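Local coordinates for putative esterase/lipase/thioesterase (Silicibacter sp., PDB 2PBL), which is a putative esterase, lipase or thioesterase that probably hydrolyses ester or thioester bonds on an alpha/beta-hydrolase scaffold, at residues Tyr45-His51 against Pro99-Leu103; Ala144-Pro149 against Met199-Ala205. All coordinates share one frame; numbering follows the deposited sequence.

Interaction 1: residues Tyr45-His51 against Pro99-Leu103; sequences YGEGDRH and PSYEL
R50 grips the backbone carbonyl of Y101 side-on, with two nitrogens on one oxygen: NE lies 2.9 Å from Y101 O and NH2 3.1 Å from it. The oxygen sits in the guanidinium plane, but NE meets the carbonyl from above its plane whereas NH2 comes in almost in line with C=O. A bend at chi3 (63°) turns the otherwise extended arginine so that this edge faces the carbonyl. Over one face of the guanidinium lies L103, whose CD1 is 3.2 Å from R50 NH2, and the same NH2 also bonds F77 O, so bonds to two carbonyls restrain the group. At the other end of the contact the Y45 hydroxyl donates to S100 O, with OH 2.6 Å from O, and the ring places CE2 against P99 CB. Off to one side, H51 NE2 makes a weak, bent bond to E102 OE1 (3.0 Å); imidazole and carboxylate planes stand 63° apart. The Y101 side chain points the other way, stacking on H70 and bonding its carbonyl oxygen. The turn between strands 39-44 and 52-56 is thus fastened to the loop leaving strand 94-99, at the antiparallel edge of an alpha/beta-hydrolase sheet.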
loop_
_atom_site.group_PDB
_atom_site.type_symbol
_atom_site.label_atom_id
_atom_site.label_comp_id
_atom_site.label_asym_id
_atom_site.label_seq_id
_atom_site.Cartn_x
_atom_site.Cartn_y
_atom_site.Cartn_z
ATOM N N TYR A 45 5.316 -16.033 -3.049
ATOM C CA TYR A 45 6.081 -15.256 -4.031
ATOM C C TYR A 45 7.575 -15.408 -3.732
ATOM O O TYR A 45 8.423 -14.936 -4.486
ATOM C CB TYR A 45 5.670 -13.780 -4.111
ATOM C CG TYR A 45 5.975 -12.917 -2.888
ATOM C CD1 TYR A 45 7.260 -12.391 -2.669
ATOM C CD2 TYR A 45 4.978 -12.585 -1.984
ATOM C CE1 TYR A 45 7.529 -11.608 -1.584
ATOM C CE2 TYR A 45 5.244 -11.763 -0.892
ATOM C CZ TYR A 45 6.500 -11.290 -0.685
ATOM O OH TYR A 45 6.704 -10.497 0.412
ATOM N N GLY A 46 7.890 -16.074 -2.640
ATOM C CA GLY A 46 9.264 -16.250 -2.197
ATOM C C GLY A 46 9.337 -17.413 -1.246
ATOM O O GLY A 46 8.329 -18.044 -0.961
ATOM N N GLU A 47 10.536 -17.702 -0.766
ATOM C CA GLU A 47 10.747 -18.841 0.128
ATOM C C GLU A 47 10.470 -18.562 1.602
ATOM O O GLU A 47 10.190 -19.485 2.383
ATOM C CB GLU A 47 12.181 -19.361 -0.049
ATOM C CG GLU A 47 12.461 -19.983 -1.435
ATOM C CD GLU A 47 11.791 -21.352 -1.663
ATOM O OE1 GLU A 47 11.796 -22.191 -0.735
ATOM O OE2 GLU A 47 11.303 -21.609 -2.787
ATOM N N GLY A 48 10.554 -17.299 2.004
ATOM C CA GLY A 48 10.377 -16.941 3.410
ATOM C C GLY A 48 8.964 -17.159 3.896
ATOM O O GLY A 48 8.018 -17.162 3.113
ATOM N N ASP A 49 8.812 -17.329 5.210
ATOM C CA ASP A 49 7.497 -17.534 5.793
ATOM C C ASP A 49 6.533 -16.390 5.450
ATOM O O ASP A 49 5.336 -16.636 5.284
ATOM C CB ASP A 49 7.574 -17.681 7.331
ATOM C CG ASP A 49 8.379 -18.929 7.793
ATOM O OD1 ASP A 49 8.497 -19.892 6.994
ATOM O OD2 ASP A 49 8.881 -18.941 8.964
ATOM N N ARG A 50 7.036 -15.167 5.348
ATOM C CA ARG A 50 6.160 -13.994 5.077
ATOM C C ARG A 50 6.186 -13.575 3.591
ATOM O O ARG A 50 5.656 -12.501 3.222
ATOM C CB ARG A 50 6.495 -12.821 5.998
ATOM C CG ARG A 50 6.219 -13.090 7.453
ATOM C CD ARG A 50 6.734 -12.010 8.345
ATOM N NE ARG A 50 6.093 -10.722 8.095
ATOM C CZ ARG A 50 5.031 -10.263 8.746
ATOM N NH1 ARG A 50 4.471 -10.947 9.736
ATOM N NH2 ARG A 50 4.518 -9.095 8.398
ATOM N N HIS A 51 6.777 -14.420 2.735
ATOM C CA HIS A 51 6.722 -14.168 1.282
ATOM C C HIS A 51 5.479 -14.792 0.635
ATOM O O HIS A 51 5.562 -15.569 -0.320
ATOM C CB HIS A 51 7.997 -14.624 0.575
ATOM C CG HIS A 51 9.230 -13.950 1.082
ATOM N ND1 HIS A 51 10.471 -14.519 1.005
ATOM C CD2 HIS A 51 9.391 -12.784 1.744
ATOM C CE1 HIS A 51 11.359 -13.722 1.568
ATOM N NE2 HIS A 51 10.728 -12.657 2.022
ATOM N N PRO A 99 -0.114 -8.677 -0.672
ATOM C CA PRO A 99 1.010 -9.405 -0.092
ATOM C C PRO A 99 1.341 -9.030 1.339
ATOM O O PRO A 99 0.982 -7.932 1.838
ATOM C CB PRO A 99 2.179 -8.942 -0.971
ATOM C CG PRO A 99 1.828 -7.547 -1.246
ATOM C CD PRO A 99 0.331 -7.504 -1.433
ATOM N N SER A 100 2.032 -9.971 1.983
ATOM C CA SER A 100 2.730 -9.749 3.218
ATOM C C SER A 100 4.180 -9.538 2.759
ATOM O O SER A 100 4.523 -9.714 1.553
ATOM C CB SER A 100 2.643 -10.984 4.124
ATOM O OG SER A 100 1.410 -11.103 4.802
ATOM N N TYR A 101 5.006 -9.222 3.730
ATOM C CA TYR A 101 6.405 -8.948 3.539
ATOM C C TYR A 101 7.081 -8.995 4.894
ATOM O O TYR A 101 6.407 -8.837 5.921
ATOM C CB TYR A 101 6.563 -7.592 2.889
ATOM C CG TYR A 101 5.783 -6.444 3.523
ATOM C CD1 TYR A 101 6.322 -5.676 4.583
ATOM C CD2 TYR A 101 4.525 -6.095 3.034
ATOM C CE1 TYR A 101 5.594 -4.622 5.149
ATOM C CE2 TYR A 101 3.804 -5.024 3.574
ATOM C CZ TYR A 101 4.323 -4.306 4.625
ATOM O OH TYR A 101 3.562 -3.270 5.123
ATOM N N GLU A 102 8.376 -9.272 4.899
ATOM C CA GLU A 102 9.149 -9.228 6.139
ATOM C C GLU A 102 9.210 -7.789 6.627
ATOM O O GLU A 102 9.059 -6.836 5.862
ATOM C CB GLU A 102 10.528 -9.815 5.982
ATOM C CG GLU A 102 10.482 -11.260 5.641
ATOM C CD GLU A 102 11.873 -11.835 5.552
ATOM O OE1 GLU A 102 12.347 -11.932 4.431
ATOM O OE2 GLU A 102 12.499 -12.090 6.603
ATOM N N LEU A 103 9.438 -7.669 7.924
ATOM C CA LEU A 103 9.348 -6.403 8.621
ATOM C C LEU A 103 10.673 -5.996 9.202
ATOM O O LEU A 103 11.549 -6.827 9.422
ATOM C CB LEU A 103 8.350 -6.571 9.761
ATOM C CG LEU A 103 6.932 -7.019 9.397
ATOM C CD1 LEU A 103 6.055 -7.310 10.626
ATOM C CD2 LEU A 103 6.281 -5.951 8.545
#

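Interaction 2: residues Ala144-Pro149 against Met199-Ala205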
loop_
_atom_site.group_PDB
_atom_site.type_symbol
_atom_site.label_atom_id
_atom_site.label_comp_id
_atom_site.label_asym_id
_atom_site.label_seq_id
_atom_site.Cartn_x
_atom_site.Cartn_y
_atom_site.Cartn_z
ATOM N N ALA A 144 4.384 3.158 -4.616
ATOM C CA ALA A 144 5.054 4.230 -5.343
ATOM C C ALA A 144 6.425 3.770 -5.935
ATOM O O ALA A 144 6.725 4.055 -7.079
ATOM C CB ALA A 144 5.236 5.407 -4.464
ATOM N N ARG A 145 7.154 2.981 -5.190
ATOM C CA ARG A 145 8.441 2.414 -5.623
ATOM C C ARG A 145 8.310 1.451 -6.789
ATOM O O ARG A 145 9.310 1.135 -7.461
ATOM C CB ARG A 145 9.061 1.650 -4.455
ATOM C CG ARG A 145 9.327 2.459 -3.223
ATOM C CD ARG A 145 10.443 3.436 -3.478
ATOM N NE ARG A 145 11.711 2.683 -3.611
ATOM C CZ ARG A 145 12.519 2.605 -4.677
ATOM N NH1 ARG A 145 12.296 3.223 -5.830
ATOM N NH2 ARG A 145 13.595 1.839 -4.566
HETATM N N MSE A 146 7.101 0.890 -6.985
HETATM C CA MSE A 146 6.862 -0.051 -8.088
HETATM C C MSE A 146 6.904 0.610 -9.448
HETATM O O MSE A 146 6.979 -0.086 -10.459
HETATM C CB MSE A 146 5.541 -0.758 -7.902
HETATM C CG MSE A 146 5.445 -1.663 -6.663
HETATM SE SE MSE A 146 6.898 -2.957 -6.634
HETATM C CE MSE A 146 8.161 -1.959 -5.336
ATOM N N LEU A 147 6.846 1.944 -9.496
ATOM C CA LEU A 147 6.931 2.652 -10.760
ATOM C C LEU A 147 8.387 2.859 -11.189
ATOM O O LEU A 147 8.626 3.398 -12.268
ATOM C CB LEU A 147 6.196 3.981 -10.703
ATOM C CG LEU A 147 4.679 3.857 -10.646
ATOM C CD1 LEU A 147 4.012 5.221 -10.441
ATOM C CD2 LEU A 147 4.189 3.202 -11.953
ATOM N N ASP A 148 9.330 2.458 -10.341
ATOM C CA ASP A 148 10.754 2.540 -10.638
ATOM C C ASP A 148 11.180 1.341 -11.546
ATOM O O ASP A 148 11.123 0.189 -11.129
ATOM C CB ASP A 148 11.518 2.511 -9.348
ATOM C CG ASP A 148 12.991 2.825 -9.533
ATOM O OD1 ASP A 148 13.513 2.743 -10.668
ATOM O OD2 ASP A 148 13.616 3.140 -8.506
ATOM N N PRO A 149 11.587 1.627 -12.800
ATOM C CA PRO A 149 11.986 0.549 -13.709
ATOM C C PRO A 149 13.155 -0.290 -13.282
ATOM O O PRO A 149 13.401 -1.358 -13.854
ATOM C CB PRO A 149 12.311 1.292 -15.015
ATOM C CG PRO A 149 11.458 2.573 -14.891
ATOM C CD PRO A 149 11.655 2.938 -13.468
HETATM N N MSE A 199 12.624 9.717 -7.214
HETATM C CA MSE A 199 12.555 8.910 -8.409
HETATM C C MSE A 199 12.310 9.762 -9.578
HETATM O O MSE A 199 11.320 10.465 -9.644
HETATM C CB MSE A 199 11.456 7.863 -8.268
HETATM C CG MSE A 199 11.834 6.786 -7.414
HETATM SE SE MSE A 199 10.140 5.769 -6.909
HETATM C CE MSE A 199 9.322 5.390 -8.650
ATOM N N GLN A 200 13.238 9.700 -10.519
ATOM C CA GLN A 200 13.126 10.489 -11.724
ATOM C C GLN A 200 12.598 9.699 -12.875
ATOM O O GLN A 200 12.007 10.261 -13.788
ATOM C CB GLN A 200 14.482 11.087 -12.041
ATOM C CG GLN A 200 15.070 11.883 -10.893
ATOM C CD GLN A 200 14.158 13.016 -10.433
ATOM O OE1 GLN A 200 13.284 13.494 -11.182
ATOM N NE2 GLN A 200 14.343 13.443 -9.180
ATOM N N ASN A 201 12.769 8.392 -12.848
ATOM C CA ASN A 201 12.318 7.571 -13.931
ATOM C C ASN A 201 11.148 6.805 -13.440
ATOM O O ASN A 201 11.253 6.139 -12.411
ATOM C CB ASN A 201 13.433 6.622 -14.351
ATOM C CG ASN A 201 14.691 7.365 -14.721
ATOM O OD1 ASN A 201 15.755 7.143 -14.123
ATOM N ND2 ASN A 201 14.561 8.315 -15.659
ATOM N N ARG A 202 10.009 6.931 -14.125
ATOM C CA ARG A 202 8.841 6.210 -13.700
ATOM C C ARG A 202 8.087 5.594 -14.855
ATOM O O ARG A 202 8.034 6.163 -15.918
ATOM C CB ARG A 202 7.913 7.130 -12.923
ATOM C CG ARG A 202 8.585 7.720 -11.692
ATOM C CD ARG A 202 7.700 8.613 -10.930
ATOM N NE ARG A 202 7.155 9.734 -11.701
ATOM C CZ ARG A 202 7.747 10.907 -11.884
ATOM N NH1 ARG A 202 8.953 11.164 -11.392
ATOM N NH2 ARG A 202 7.117 11.843 -12.584
ATOM N N TYR A 203 7.603 4.385 -14.664
ATOM C CA TYR A 203 6.692 3.812 -15.612
ATOM C C TYR A 203 5.513 4.764 -15.772
ATOM O O TYR A 203 5.109 5.475 -14.834
ATOM C CB TYR A 203 6.159 2.459 -15.143
ATOM C CG TYR A 203 7.189 1.333 -15.221
ATOM C CD1 TYR A 203 7.670 0.906 -16.453
ATOM C CD2 TYR A 203 7.630 0.676 -14.078
ATOM C CE1 TYR A 203 8.574 -0.086 -16.538
ATOM C CE2 TYR A 203 8.537 -0.340 -14.158
ATOM C CZ TYR A 203 9.016 -0.718 -15.396
ATOM O OH TYR A 203 9.896 -1.769 -15.485
ATOM N N ASP A 204 4.961 4.753 -16.976
ATOM C CA ASP A 204 3.832 5.569 -17.310
ATOM C C ASP A 204 2.606 4.966 -16.619
ATOM O O ASP A 204 2.256 3.772 -16.827
ATOM C CB ASP A 204 3.612 5.580 -18.822
ATOM C CG ASP A 204 4.762 6.250 -19.580
ATOM O OD1 ASP A 204 5.768 5.582 -19.869
ATOM O OD2 ASP A 204 4.615 7.431 -19.898
ATOM N N ALA A 205 1.944 5.793 -15.828
ATOM C CA ALA A 205 0.758 5.362 -15.062
ATOM C C ALA A 205 0.133 6.604 -14.462
ATOM O O ALA A 205 0.839 7.580 -14.230
ATOM C CB ALA A 205 1.119 4.415 -13.978
#
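L147 O accepts the backbone N-H of Y203, with Y203 N 2.8 Å from L147 O, in a nearly straight bond (162°) lying in the carbonyl plane. The same oxygen takes a CA-H...O contact from R202, whose CA is 3.2 Å from L147 O, so two successive residues of the 199-205 loop close on one carbonyl. Beside this bond the Y203 ring turns a face to P149: P149 CG stands 4.1 Å from the centroid of the Y203 ring and only 7° off the normal, a CH-pi contact centred on the ring. With CG of Y203 anti to its own carbonyl carbon (chi1 -73°), the ring runs alongside the proline, and its hydroxyl goes on to bond L152 O. Replacing Y203 by an alanine would probably leave the P149 ring without its aromatic partner and L152 O without this hydroxyl. The contact lies at the periphery of the alpha/beta-hydrolase fold: the C-terminal part of helix 138-145, the helix next to the probable nucleophile elbow, and the type I turn from R145 to D148 meet the loop leading into strand 206-212. L147 fills the middle, CD2 reaching Y203 CB at 3.8 Å and also A205 CB, while W230 of helix 217-230 touches it from outside the two segments. On the far side selenomethionine M199 bends at its last torsion and brings CE to within 3.3 Å of A144 O and against D148 CB. Its selenium meets the edge of the R145 guanidinium, 3.5 Å from NH1. That same NH1 forms a salt bridge to D148 OD2 at 3.0 Å, in the guanidinium plane and on the anti lone pair of the carboxylate; R145 NE pairs with E194, so acidic groups hold the arginine at two of its nitrogens.

How the interactions relate
Both segments of interaction 1 precede those of interaction 2 in the chain; the centres are about 23 Å apart and the nearest atoms about 9 Å. Both contacts lie in loops or at a helix end adjoining one mixed eight-stranded sheet: the 45-51 and 99-103 segments adjoin strands 39-44, 52-56 and 94-99 on its antiparallel side, where 39-44 is outermost, whereas 199-205 leads into strand 206-212, next to 233-237, the outermost strand at the opposite edge. Helix 109-126 bridges them, touching Y45, H51 and Y101 in interaction 1 and R145 and M146 in interaction 2. The probable nucleophile elbow lies near Y101 and precedes helix 138-145, consistent with two peripheral contacts of one hydrolase fold.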